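Local atomic coordinates of lactate racemase (Thermoanaerobacterium thermosaccharolyticum, PDB entry 2YJG), a protein that catalyses the interconversion of D- and L-lactate with a nickel-containing pincer cofactor derived from nicotinic acid mononucleotide. Residues A[88-91]-A[96-99]; A[169-172]-A[178-181]; A[213-218]-A[258-263]. All coordinates share one frame; numbering follows the deposited sequence.

Contact 1: A[88-91]-A[96-99]; sequences DEIR and SANV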
ATOM      1  N   ASP A  88     -12.813   1.311 -14.845  1.00 17.10           N
ATOM      2  CA  ASP A  88     -13.232   0.510 -16.004  1.00 18.49           C
ATOM      3  C   ASP A  88     -13.964   1.394 -17.010  1.00 19.26           C
ATOM      4  O   ASP A  88     -13.681   1.339 -18.212  1.00 18.46           O
ATOM      5  CB  ASP A  88     -14.093  -0.679 -15.585  1.00 19.42           C
ATOM      6  CG  ASP A  88     -14.314  -1.674 -16.713  1.00 23.30           C
ATOM      7  OD1 ASP A  88     -13.329  -2.292 -17.141  1.00 26.32           O
ATOM      8  OD2 ASP A  88     -15.468  -1.846 -17.165  1.00 25.98           O
ATOM      9  N   GLU A  89     -14.898   2.212 -16.524  1.00 18.35           N
ATOM     10  CA  GLU A  89     -15.640   3.165 -17.373  1.00 18.86           C
ATOM     11  C   GLU A  89     -14.716   4.136 -18.126  1.00 18.87           C
ATOM     12  O   GLU A  89     -14.850   4.330 -19.322  1.00 20.09           O
ATOM     13  CB  GLU A  89     -16.637   3.955 -16.492  1.00 18.88           C
ATOM     14  CG  GLU A  89     -17.441   5.055 -17.193  1.00 19.64           C
ATOM     15  CD  GLU A  89     -18.503   4.513 -18.182  1.00 18.59           C
ATOM     16  OE1 GLU A  89     -18.755   3.285 -18.200  1.00 19.08           O
ATOM     17  OE2 GLU A  89     -19.101   5.340 -18.888  1.00 21.47           O
ATOM     18  N   ILE A  90     -13.799   4.772 -17.400  1.00 17.41           N
ATOM     19  CA  ILE A  90     -12.735   5.561 -17.993  1.00 18.17           C
ATOM     20  C   ILE A  90     -11.970   4.818 -19.116  1.00 18.32           C
ATOM     21  O   ILE A  90     -11.609   5.459 -20.095  1.00 19.39           O
ATOM     22  CB  ILE A  90     -11.746   6.040 -16.916  1.00 16.52           C
ATOM     23  CG1 ILE A  90     -12.391   7.177 -16.079  1.00 17.25           C
ATOM     24  CG2 ILE A  90     -10.435   6.541 -17.532  1.00 19.08           C
ATOM     25  CD1 ILE A  90     -11.763   7.464 -14.666  1.00 16.16           C
ATOM     26  N   ARG A  91     -11.724   3.533 -18.943  1.00 18.48           N
ATOM     27  CA  ARG A  91     -10.836   2.768 -19.847  1.00 18.97           C
ATOM     28  C   ARG A  91     -11.590   2.200 -21.039  1.00 19.97           C
ATOM     29  O   ARG A  91     -10.963   1.755 -22.020  1.00 19.61           O
ATOM     30  CB  ARG A  91     -10.093   1.677 -19.082  1.00 19.47           C
ATOM     31  CG  ARG A  91      -9.004   2.299 -18.173  1.00 18.62           C
ATOM     32  CD  ARG A  91      -8.309   1.263 -17.238  1.00 17.73           C
ATOM     33  NE  ARG A  91      -7.160   1.875 -16.594  1.00 15.89           N
ATOM     34  CZ  ARG A  91      -6.770   1.720 -15.339  1.00 16.07           C
ATOM     35  NH1 ARG A  91      -7.445   0.978 -14.462  1.00 18.55           N
ATOM     36  NH2 ARG A  91      -5.682   2.362 -14.934  1.00 20.67           N
ATOM     37  N   SER A  96      -5.410   2.909 -22.403  1.00 20.43           N
ATOM     38  CA  SER A  96      -4.096   3.326 -21.905  1.00 21.45           C
ATOM     39  C   SER A  96      -4.122   4.663 -21.172  1.00 21.75           C
ATOM     40  O   SER A  96      -3.087   5.277 -20.965  1.00 22.37           O
ATOM     41  CB  SER A  96      -3.114   3.422 -23.105  1.00 21.94           C
ATOM     42  OG  SER A  96      -3.058   2.164 -23.759  1.00 23.67           O
ATOM     43  N   ALA A  97      -5.306   5.110 -20.753  1.00 22.10           N
ATOM     44  CA  ALA A  97      -5.421   6.333 -19.968  1.00 21.08           C
ATOM     45  C   ALA A  97      -4.536   6.333 -18.751  1.00 20.06           C
ATOM     46  O   ALA A  97      -4.422   5.340 -18.030  1.00 19.49           O
ATOM     47  CB  ALA A  97      -6.883   6.583 -19.524  1.00 21.78           C
ATOM     48  N   ASN A  98      -3.879   7.461 -18.558  1.00 17.91           N
ATOM     49  CA  ASN A  98      -3.258   7.732 -17.302  1.00 18.05           C
ATOM     50  C   ASN A  98      -4.317   8.231 -16.356  1.00 16.14           C
ATOM     51  O   ASN A  98      -5.001   9.244 -16.637  1.00 16.80           O
ATOM     52  CB  ASN A  98      -2.184   8.771 -17.433  1.00 18.56           C
ATOM     53  CG  ASN A  98      -1.091   8.331 -18.308  1.00 24.05           C
ATOM     54  OD1 ASN A  98      -0.844   8.948 -19.352  1.00 29.96           O
ATOM     55  ND2 ASN A  98      -0.466   7.210 -17.952  1.00 21.79           N
ATOM     56  N   VAL A  99      -4.406   7.576 -15.216  1.00 16.11           N
ATOM     57  CA  VAL A  99      -5.422   7.926 -14.226  1.00 15.34           C
ATOM     58  C   VAL A  99      -4.771   8.024 -12.862  1.00 16.22           C
ATOM     59  O   VAL A  99      -4.267   7.031 -12.359  1.00 17.77           O
ATOM     60  CB  VAL A  99      -6.558   6.934 -14.156  1.00 14.42           C
ATOM     61  CG1 VAL A  99      -7.700   7.446 -13.162  1.00 16.66           C
ATOM     62  CG2 VAL A  99      -7.148   6.731 -15.456  1.00 16.23           C
TER
HETATM   63  O   HOH W   1      -5.171   2.809 -18.303  1.00 18.85           O
HETATM   64  O   HOH W   2      -3.211   3.639 -15.999  1.00 27.83           O
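Ile90 lays its branch methyl CG2 against Ala97 and Val99, on the chain that comes back after the helix has ended. Ile90 CG2 lies 3.9 Å from Val99 CG2, the two side chains meeting tip to tip. Ala97 CB approaches Ile90 CG2 to 4.1 Å from the same side, next to Val99, so a single methyl serves both residues. Ile90 owes this reach to its first torsion: CG2 stands anti to the backbone N, while CG1 (chi1 -74°) lies beside that N. All three residues are buried, and their mutual contact is purely apolar.

Beside this patch, Arg91 joins the other segment through water. Its NH2 is 4.5 Å from Ala97 O, too far for a direct bond, and two waters fill the step. Water 1 accepts from Arg91 NE at 2.8 Å and donates to Ala97 O at 2.7 Å. Water 2 accepts from Arg91 NH2 at 3.0 Å, in the guanidinium plane, and donates to Ala97 O at 2.9 Å. The carbonyl oxygen thus takes two water hydrogens, and the bridges help to fix the rotation of the guanidinium. NH1 of Arg91 forms a salt bridge with Glu128, one of the residues of the magnesium site, so the arginine ties the returning chain to the surroundings of that ion. At the outer end, Ser96 OG is hydrogen-bonded to Asn65 of the second subunit, which places the loop at the dimer interface.

In the fold, the contact closes the helix-to-strand connection of a beta-alpha-beta crossover: helix 79-91 follows strand 66-71, and the chain then enters the adjacent parallel strand 99-104. Ile90, Ala97 and Val99 all pack on strand 66-71, through Ile66 and Ile68, while Leu56 of helix 56-59 also meets Ile90.

Contact 2: A[169-172]-A[178-181]; sequences GFIE and GFSG. With SO4 (sulfate ion), chain E.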
ATOM      1  N   GLY A 169     -17.733  10.422  -4.294  1.00 13.65           N
ATOM      2  CA  GLY A 169     -18.108  10.879  -2.947  1.00 12.66           C
ATOM      3  C   GLY A 169     -19.386  10.210  -2.480  1.00 12.80           C
ATOM      4  O   GLY A 169     -19.894   9.291  -3.136  1.00 12.99           O
ATOM      5  N   PHE A 170     -19.954  10.707  -1.383  1.00 12.18           N
ATOM      6  CA  PHE A 170     -21.270  10.229  -0.909  1.00 13.00           C
ATOM      7  C   PHE A 170     -22.095  11.427  -0.404  1.00 12.66           C
ATOM      8  O   PHE A 170     -21.523  12.556  -0.116  1.00 14.42           O
ATOM      9  CB  PHE A 170     -21.114   9.169   0.187  1.00 13.52           C
ATOM     10  CG  PHE A 170     -20.816   9.716   1.503  1.00 15.62           C
ATOM     11  CD1 PHE A 170     -19.718  10.510   1.712  1.00 17.80           C
ATOM     12  CD2 PHE A 170     -21.640   9.453   2.555  1.00 19.27           C
ATOM     13  CE1 PHE A 170     -19.508  11.064   2.942  1.00 22.98           C
ATOM     14  CE2 PHE A 170     -21.389   9.970   3.778  1.00 22.76           C
ATOM     15  CZ  PHE A 170     -20.331  10.775   3.956  1.00 23.75           C
ATOM     16  N   ILE A 171     -23.400  11.214  -0.301  1.00 11.34           N
ATOM     17  CA  ILE A 171     -24.314  12.326  -0.007  1.00 11.35           C
ATOM     18  C   ILE A 171     -25.101  12.040   1.259  1.00 10.87           C
ATOM     19  O   ILE A 171     -25.799  11.013   1.325  1.00 11.39           O
ATOM     20  CB  ILE A 171     -25.294  12.592  -1.170  1.00 11.94           C
ATOM     21  CG1 ILE A 171     -24.607  13.097  -2.397  1.00 12.93           C
ATOM     22  CG2 ILE A 171     -26.338  13.638  -0.696  1.00 13.78           C
ATOM     23  CD1 ILE A 171     -25.438  13.031  -3.692  1.00 11.96           C
ATOM     24  N   GLU A 172     -25.012  12.893   2.279  1.00 10.07           N
ATOM     25  CA  GLU A 172     -25.798  12.741   3.515  1.00 11.96           C
ATOM     26  C   GLU A 172     -25.979  14.185   4.020  1.00 11.45           C
ATOM     27  O   GLU A 172     -25.282  15.096   3.556  1.00 11.08           O
ATOM     28  CB  GLU A 172     -25.079  11.905   4.577  1.00 14.27           C
ATOM     29  CG  GLU A 172     -23.831  12.626   5.173  1.00 14.91           C
ATOM     30  CD  GLU A 172     -23.036  11.768   6.166  1.00 20.91           C
ATOM     31  OE1 GLU A 172     -23.341  10.551   6.324  1.00 15.80           O
ATOM     32  OE2 GLU A 172     -22.080  12.343   6.756  1.00 19.69           O
ATOM     33  N   GLY A 178     -25.194  21.899   4.276  1.00 12.50           N
ATOM     34  CA  GLY A 178     -26.464  21.407   3.717  1.00 11.36           C
ATOM     35  C   GLY A 178     -26.415  19.930   3.483  1.00 11.79           C
ATOM     36  O   GLY A 178     -27.169  19.149   4.096  1.00 10.92           O
ATOM     37  N   PHE A 179     -25.531  19.538   2.567  1.00 11.85           N
ATOM     38  CA  PHE A 179     -25.238  18.128   2.318  1.00 12.01           C
ATOM     39  C   PHE A 179     -23.761  17.940   2.075  1.00 11.53           C
ATOM     40  O   PHE A 179     -23.072  18.866   1.698  1.00 11.66           O
ATOM     41  CB  PHE A 179     -25.998  17.610   1.068  1.00 12.87           C
ATOM     42  CG  PHE A 179     -27.475  17.695   1.179  1.00  8.48           C
ATOM     43  CD1 PHE A 179     -28.161  18.845   0.867  1.00 11.86           C
ATOM     44  CD2 PHE A 179     -28.191  16.573   1.498  1.00 10.07           C
ATOM     45  CE1 PHE A 179     -29.570  18.906   0.993  1.00 13.10           C
ATOM     46  CE2 PHE A 179     -29.581  16.582   1.619  1.00 12.57           C
ATOM     47  CZ  PHE A 179     -30.292  17.767   1.355  1.00 11.09           C
ATOM     48  N   SER A 180     -23.301  16.704   2.246  1.00 11.85           N
ATOM     49  CA  SER A 180     -21.985  16.286   1.795  1.00 12.49           C
ATOM     50  C   SER A 180     -21.948  16.045   0.293  1.00 13.31           C
ATOM     51  O   SER A 180     -22.994  16.080  -0.389  1.00 12.70           O
ATOM     52  CB  SER A 180     -21.569  15.024   2.578  1.00 14.41           C
ATOM     53  OG  SER A 180     -22.263  13.861   2.145  1.00 12.61           O
ATOM     54  N   GLY A 181     -20.749  15.814  -0.224  1.00 12.01           N
ATOM     55  CA  GLY A 181     -20.538  15.399  -1.626  1.00 14.30           C
ATOM     56  C   GLY A 181     -20.460  16.496  -2.689  1.00 13.54           C
ATOM     57  O   GLY A 181     -20.278  17.668  -2.388  1.00 14.60           O
TER
HETATM   58  S   SO4 E1429     -17.340  15.276   2.050  1.00 42.16           S
HETATM   59  O1  SO4 E1429     -16.667  15.528   0.776  1.00 42.20           O
HETATM   60  O2  SO4 E1429     -17.437  13.804   2.194  1.00 39.49           O
HETATM   61  O3  SO4 E1429     -16.656  15.831   3.253  1.00 32.86           O
HETATM   62  O4  SO4 E1429     -18.596  15.926   1.890  1.00 39.90           O
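Segments 169-172 and 178-181 run antiparallel, closest at Ile171 and Ser180, whose CA atoms are 4.9 Å apart. One backbone bond joins them: Ser180 N donates to Glu172 O at 2.9 Å, nearly along the C=O axis. The same oxygen receives a CA-H...O contact from Phe179. Glu172 N donates instead to Ser180 OG at 2.9 Å with a bent N-H...O angle of 134°. Set between backbone N and carbonyl carbon (chi1 74°), Ser180 OG reaches both this N-H and Phe170 O, donating to the latter at 2.7 Å from above the carbonyl plane. The pairing continues the beta hairpin of strands 173-174 and 178-179, which carries His174, by similarity a catalytic proton donor/acceptor. Ser180 OG sits over the centre of one face of the Phe170 ring, 4.0 Å above it. With an alanine here, Phe170 O would probably lose its donor and Glu172 N its acceptor, weakening the hairpin base. Ile171 CG2 approaches Phe179 CD2 obliquely at 4.1 Å. A CB on Gly181 would collide with Phe170 O. Gly181 N donates to sulfate O4 at 3.0 Å, and Arg75, a cofactor-binding residue by similarity, holds the same anion, which possibly occupies the place of the cofactor phosphate.

Contact 3: A[213-218]-A[258-263]; sequences GVLENN and AHLKGC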
ATOM      1  N   GLY A 213     -29.363  20.439   5.398  1.00 11.29           N
ATOM      2  CA  GLY A 213     -30.178  20.248   4.241  1.00 12.52           C
ATOM      3  C   GLY A 213     -30.535  21.469   3.409  1.00 12.72           C
ATOM      4  O   GLY A 213     -31.428  21.387   2.537  1.00 12.71           O
ATOM      5  N   VAL A 214     -29.873  22.581   3.679  1.00 12.02           N
ATOM      6  CA  VAL A 214     -30.029  23.841   2.933  1.00 12.23           C
ATOM      7  C   VAL A 214     -28.848  24.164   2.024  1.00 12.25           C
ATOM      8  O   VAL A 214     -27.687  24.287   2.489  1.00 12.73           O
ATOM      9  CB  VAL A 214     -30.251  25.030   3.929  1.00 13.40           C
ATOM     10  CG1 VAL A 214     -30.441  26.314   3.103  1.00  9.99           C
ATOM     11  CG2 VAL A 214     -31.457  24.741   4.818  1.00 12.46           C
ATOM     12  N   LEU A 215     -29.125  24.264   0.714  1.00 12.45           N
ATOM     13  CA  LEU A 215     -28.149  24.603  -0.283  1.00 12.77           C
ATOM     14  C   LEU A 215     -28.431  25.999  -0.866  1.00 14.05           C
ATOM     15  O   LEU A 215     -27.538  26.790  -1.015  1.00 14.38           O
ATOM     16  CB  LEU A 215     -28.219  23.577  -1.406  1.00 13.45           C
ATOM     17  CG  LEU A 215     -27.845  22.114  -1.057  1.00 10.95           C
ATOM     18  CD1 LEU A 215     -27.886  21.142  -2.252  1.00 11.77           C
ATOM     19  CD2 LEU A 215     -26.456  22.045  -0.438  1.00 13.40           C
ATOM     20  N   GLU A 216     -29.682  26.299  -1.181  1.00 14.59           N
ATOM     21  CA  GLU A 216     -29.975  27.569  -1.835  1.00 16.94           C
ATOM     22  C   GLU A 216     -29.792  28.718  -0.866  1.00 15.17           C
ATOM     23  O   GLU A 216     -30.302  28.705   0.268  1.00 16.10           O
ATOM     24  CB  GLU A 216     -31.364  27.555  -2.432  1.00 18.31           C
ATOM     25  CG  GLU A 216     -31.407  26.650  -3.649  1.00 23.79           C
ATOM     26  CD  GLU A 216     -32.793  26.421  -4.208  1.00 30.96           C
ATOM     27  OE1 GLU A 216     -33.413  27.413  -4.673  1.00 29.80           O
ATOM     28  OE2 GLU A 216     -33.204  25.212  -4.266  1.00 34.33           O
ATOM     29  N   ASN A 217     -29.014  29.701  -1.310  1.00 15.63           N
ATOM     30  CA  ASN A 217     -28.726  30.925  -0.530  1.00 16.34           C
ATOM     31  C   ASN A 217     -27.733  30.659   0.592  1.00 14.26           C
ATOM     32  O   ASN A 217     -27.475  31.547   1.436  1.00 14.80           O
ATOM     33  CB  ASN A 217     -30.015  31.571  -0.003  1.00 17.49           C
ATOM     34  CG  ASN A 217     -30.045  33.063  -0.218  1.00 23.48           C
ATOM     35  OD1 ASN A 217     -30.677  33.825   0.558  1.00 28.58           O
ATOM     36  ND2 ASN A 217     -29.354  33.512  -1.267  1.00 28.33           N
ATOM     37  N   ASN A 218     -27.211  29.430   0.624  1.00 13.36           N
ATOM     38  CA  ASN A 218     -26.156  29.020   1.591  1.00 14.26           C
ATOM     39  C   ASN A 218     -24.808  29.497   1.075  1.00 12.75           C
ATOM     40  O   ASN A 218     -24.349  29.022   0.032  1.00 12.32           O
ATOM     41  CB  ASN A 218     -26.136  27.482   1.825  1.00 13.05           C
ATOM     42  CG  ASN A 218     -25.106  27.047   2.822  1.00 13.24           C
ATOM     43  OD1 ASN A 218     -24.160  27.792   3.109  1.00 13.85           O
ATOM     44  ND2 ASN A 218     -25.326  25.875   3.461  1.00 12.88           N
ATOM     45  N   ALA A 258     -26.043  16.258 -10.930  1.00 13.92           N
ATOM     46  CA  ALA A 258     -26.077  14.908 -10.373  1.00 14.58           C
ATOM     47  C   ALA A 258     -26.115  14.946  -8.839  1.00 14.47           C
ATOM     48  O   ALA A 258     -26.826  14.169  -8.264  1.00 16.39           O
ATOM     49  CB  ALA A 258     -24.912  14.011 -10.865  1.00 14.00           C
ATOM     50  N   HIS A 259     -25.362  15.871  -8.235  1.00 14.73           N
ATOM     51  CA  HIS A 259     -25.328  16.087  -6.790  1.00 14.54           C
ATOM     52  C   HIS A 259     -26.693  16.491  -6.304  1.00 14.99           C
ATOM     53  O   HIS A 259     -27.211  15.918  -5.338  1.00 13.62           O
ATOM     54  CB  HIS A 259     -24.311  17.143  -6.411  1.00 14.90           C
ATOM     55  CG  HIS A 259     -24.261  17.450  -4.929  1.00 15.05           C
ATOM     56  ND1 HIS A 259     -23.881  16.525  -3.955  1.00 13.27           N
ATOM     57  CD2 HIS A 259     -24.513  18.605  -4.263  1.00 12.00           C
ATOM     58  CE1 HIS A 259     -23.930  17.102  -2.769  1.00  9.45           C
ATOM     59  NE2 HIS A 259     -24.304  18.360  -2.925  1.00 16.85           N
ATOM     60  N   LEU A 260     -27.335  17.418  -7.020  1.00 16.20           N
ATOM     61  CA  LEU A 260     -28.681  17.836  -6.610  1.00 16.36           C
ATOM     62  C   LEU A 260     -29.718  16.729  -6.670  1.00 17.11           C
ATOM     63  O   LEU A 260     -30.591  16.608  -5.760  1.00 16.69           O
ATOM     64  CB  LEU A 260     -29.114  19.075  -7.409  1.00 16.91           C
ATOM     65  CG  LEU A 260     -28.381  20.388  -7.195  1.00 19.59           C
ATOM     66  CD1 LEU A 260     -28.963  21.543  -8.078  1.00 22.73           C
ATOM     67  CD2 LEU A 260     -28.419  20.872  -5.705  1.00 22.54           C
ATOM     68  N   LYS A 261     -29.683  15.894  -7.715  1.00 17.50           N
ATOM     69  CA  LYS A 261     -30.607  14.763  -7.787  1.00 17.61           C
ATOM     70  C   LYS A 261     -30.386  13.816  -6.595  1.00 18.68           C
ATOM     71  O   LYS A 261     -31.328  13.335  -5.980  1.00 18.71           O
ATOM     72  CB  LYS A 261     -30.467  14.042  -9.151  1.00 20.16           C
ATOM     73  CG  LYS A 261     -31.388  12.878  -9.339  1.00 22.47           C
ATOM     74  CD  LYS A 261     -32.906  13.244  -9.241  1.00 27.55           C
ATOM     75  CE  LYS A 261     -33.677  12.147  -8.414  1.00 30.69           C
ATOM     76  NZ  LYS A 261     -33.532  12.259  -6.895  1.00 23.23           N
ATOM     77  N   GLY A 262     -29.134  13.628  -6.206  1.00 16.28           N
ATOM     78  CA  GLY A 262     -28.844  12.860  -4.999  1.00 16.59           C
ATOM     79  C   GLY A 262     -29.343  13.512  -3.716  1.00 15.24           C
ATOM     80  O   GLY A 262     -29.903  12.841  -2.815  1.00 15.35           O
ATOM     81  N   CYS A 263     -29.185  14.807  -3.624  1.00 15.39           N
ATOM     82  CA  CYS A 263     -29.632  15.553  -2.422  1.00 14.79           C
ATOM     83  C   CYS A 263     -31.130  15.527  -2.346  1.00 15.43           C
ATOM     84  O   CYS A 263     -31.697  15.463  -1.239  1.00 13.48           O
ATOM     85  CB  CYS A 263     -29.134  17.003  -2.459  1.00 16.22           C
ATOM     86  SG  CYS A 263     -27.340  17.196  -2.220  1.00 16.90           S
TER
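A small apolar contact, with 110 Å² buried in all, sets the loop before helix 219-230 against helix 257-270, which packs on strand 233-241 of the mixed sheet. The loop side is a type II beta turn from Leu215 to Asn218, closed by Asn218 N to Leu215 O at 3.1 Å, and Asn218 then serves as N-cap of helix 219-230. Leu215 carries the contact from the first residue of the turn. Leu215 CD1 is 3.5 Å from Leu260 CD2, the two leucines passing alongside one another in opposite directions. Leu215 CD1 also reaches Cys263 SG, one helical turn further on, at 4.0 Å. It therefore bridges two residues on the loop-facing side of the helix. Leu215 CG stands anti to its own carbonyl carbon (chi1 -64°) and CD1 extends the chain, which carries this methyl out to the helix.

Phe179, from strand 178-179, touches both Leu215 and Cys263, so the hairpin strand joins the same apolar cluster. The side chain of Leu215 lies about 8 Å from that of His174 and from that of Lys184, which by similarity are a catalytic residue and the covalent cofactor anchor. Asn218 steadies the turn: OD1 caps Ile220 N, while ND2 is shared between Phe176 O and Val214 O, donating to the latter at 3.0 Å with an almost straight N-H...O angle of 173°.

Overall arrangement
From the N terminus, contact 1 closes the short loop 92-95 between helix 79-91 and strand 99-104, near the magnesium site and the second subunit. Contact 2 follows, shutting the hairpin that emerges beyond strand 164-170; this strand lies next to strand 66-71, on which contact 1 rests. Contact 3 spans the longest stretch, from 218 to 258, and brings helix 257-270 back to the loop after helix 202-206. The three come in series, neither nesting nor crossing. Contact 1 stands apart, its centre about 26 Å from that of contact 2. Contacts 2 and 3 touch: Gly178 O lies 2.9 Å from Gly213 N, a probable hydrogen bond.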